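Local coordinates for cellulose binding protein (Clavibacter michiganensis, PDB 4JJO) that probably binds plant cell-wall polysaccharides as the expansin part of a longer, probable cellulase, and is associated with cell-wall loosening, at residues 5-10 with 77-82. Numbering follows the deposited sequence.
Sequences GRATHY and LDLSEE
L77 N donates to R6 O at 2.9 Å, and L77 O accepts T8 N. L77 thus reaches the two residues flanking A7, as in a regular parallel pairing. A7 CA also makes a CA-H...O contact with L77 O, 3.2 Å.

The side chains of D78 and T8 lie together on the face of the sheet opposite that of A7 and L77. D78 OD1 accepts the T8 hydroxyl, OG1 to OD1 2.9 Å. The hydroxyl comes from above the carboxylate plane, 49° out of it. T8 OG1 sits between its own backbone N and carbonyl carbon (chi1 48°), and H76 NE2 is its second partner. The other oxygen, D78 OD2, packs against CB and CG of Y10. The Y10 ring and the carboxylate planes are 22° apart. Further along the ring, Y10 CE2 comes within 3.3 Å of D78 O.

L79 returns to the face of A7 and L77. Its CD1 touches A7 CB at 3.5 Å. L79 N donates to T8 O, and L79 O accepts Y10 N.

S80 ends the strand and is the N-cap of helix 81-87. Its OG bonds to A83 N and R32 O, while its CA makes a CA-H...O contact with Y10 O.

E81 starts the helix. Its N gives Y10 O a weak hydrogen bond. Its extended chain passes H9, and water 1 bridges the two: it lies in the ring plane, 2.8 Å from H9 ND1, and donates to E81 OE2.

The pair belongs to the six-stranded sheet of the double-psi beta-barrel domain of this expansin. Strand 76-80 lies between 3-10 and 34-38, and strand 95-101 pairs with 3-10 on its other edge. A7 and L77 pack on I97 of that strand, while H9 stacks on F90 and meets F84 of helix 81-87 edge-to-face.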
# COMPACT_ATOMS: atom_id res chain seq x y z
N GLY A 5 1.29 0.16 -22.06
CA GLY A 5 0.74 -1.18 -22.03
C GLY A 5 -0.76 -1.19 -22.19
O GLY A 5 -1.32 -0.47 -23.02
N ARG A 6 -1.42 -2.01 -21.38
CA ARG A 6 -2.85 -2.26 -21.53
C ARG A 6 -3.51 -2.50 -20.19
O ARG A 6 -2.84 -2.79 -19.20
CB ARG A 6 -3.05 -3.47 -22.43
CG ARG A 6 -2.35 -4.73 -21.92
CD ARG A 6 -2.20 -5.78 -23.00
NE ARG A 6 -1.70 -7.05 -22.46
CZ ARG A 6 -0.43 -7.45 -22.53
NH1 ARG A 6 0.49 -6.70 -23.12
NH2 ARG A 6 -0.09 -8.62 -22.01
N ALA A 7 -4.83 -2.38 -20.16
CA ALA A 7 -5.59 -2.68 -18.95
C ALA A 7 -6.79 -3.56 -19.25
O ALA A 7 -7.48 -3.37 -20.26
CB ALA A 7 -6.04 -1.40 -18.27
N THR A 8 -7.02 -4.53 -18.38
CA THR A 8 -8.28 -5.26 -18.32
C THR A 8 -8.92 -4.86 -17.00
O THR A 8 -8.40 -3.98 -16.30
CB THR A 8 -8.06 -6.78 -18.38
OG1 THR A 8 -7.04 -7.16 -17.45
CG2 THR A 8 -7.65 -7.21 -19.79
N HIS A 9 -10.04 -5.48 -16.63
CA HIS A 9 -10.68 -5.13 -15.37
C HIS A 9 -11.07 -6.33 -14.53
O HIS A 9 -11.29 -7.43 -15.05
CB HIS A 9 -11.90 -4.24 -15.61
CG HIS A 9 -12.91 -4.83 -16.53
ND1 HIS A 9 -13.84 -5.76 -16.12
CD2 HIS A 9 -13.15 -4.62 -17.85
CE1 HIS A 9 -14.61 -6.10 -17.14
NE2 HIS A 9 -14.21 -5.42 -18.20
N TYR A 10 -11.15 -6.11 -13.22
CA TYR A 10 -11.60 -7.13 -12.27
C TYR A 10 -12.24 -6.42 -11.08
O TYR A 10 -12.32 -5.19 -11.06
CB TYR A 10 -10.43 -8.00 -11.81
CG TYR A 10 -9.66 -7.45 -10.63
CD1 TYR A 10 -9.61 -8.14 -9.43
CD2 TYR A 10 -8.99 -6.24 -10.72
CE1 TYR A 10 -8.91 -7.64 -8.35
CE2 TYR A 10 -8.30 -5.73 -9.65
CZ TYR A 10 -8.26 -6.44 -8.47
OH TYR A 10 -7.56 -5.95 -7.39
N LEU A 77 -2.06 -3.70 -16.57
CA LEU A 77 -2.76 -3.46 -15.31
C LEU A 77 -4.11 -4.17 -15.29
O LEU A 77 -4.80 -4.26 -16.30
CB LEU A 77 -2.99 -1.97 -15.10
CG LEU A 77 -1.80 -1.02 -14.98
CD1 LEU A 77 -2.30 0.39 -14.75
CD2 LEU A 77 -0.86 -1.45 -13.87
N ASP A 78 -4.49 -4.66 -14.11
CA ASP A 78 -5.83 -5.17 -13.89
C ASP A 78 -6.57 -4.14 -13.06
O ASP A 78 -6.45 -4.10 -11.83
CB ASP A 78 -5.78 -6.52 -13.18
CG ASP A 78 -6.88 -7.47 -13.63
OD1 ASP A 78 -7.60 -7.13 -14.59
OD2 ASP A 78 -7.01 -8.56 -13.03
N LEU A 79 -7.34 -3.28 -13.73
CA LEU A 79 -8.00 -2.16 -13.08
C LEU A 79 -9.30 -2.58 -12.42
O LEU A 79 -9.93 -3.54 -12.84
CB LEU A 79 -8.30 -1.06 -14.09
CG LEU A 79 -7.11 -0.32 -14.70
CD1 LEU A 79 -7.60 0.58 -15.83
CD2 LEU A 79 -6.39 0.49 -13.65
N SER A 80 -9.69 -1.85 -11.38
CA SER A 80 -11.03 -1.99 -10.83
C SER A 80 -12.00 -1.67 -11.96
O SER A 80 -11.70 -0.89 -12.85
CB SER A 80 -11.24 -1.01 -9.68
OG SER A 80 -11.08 0.33 -10.11
N GLU A 81 -13.17 -2.30 -11.91
CA GLU A 81 -14.20 -2.02 -12.91
C GLU A 81 -14.44 -0.52 -13.01
O GLU A 81 -14.64 0.01 -14.10
CB GLU A 81 -15.50 -2.75 -12.55
CG GLU A 81 -15.42 -4.26 -12.70
CD GLU A 81 -16.70 -4.95 -12.27
OE1 GLU A 81 -17.50 -4.34 -11.52
OE2 GLU A 81 -16.91 -6.12 -12.67
N GLU A 82 -14.42 0.15 -11.86
CA GLU A 82 -14.74 1.57 -11.81
C GLU A 82 -13.68 2.44 -12.48
O GLU A 82 -14.00 3.40 -13.17
CB GLU A 82 -14.96 2.02 -10.36
CG GLU A 82 -16.23 1.45 -9.73
CD GLU A 82 -16.05 0.04 -9.18
OE1 GLU A 82 -14.90 -0.47 -9.21
OE2 GLU A 82 -17.04 -0.56 -8.73
O HOH W 1 -14.50 -7.35 -13.87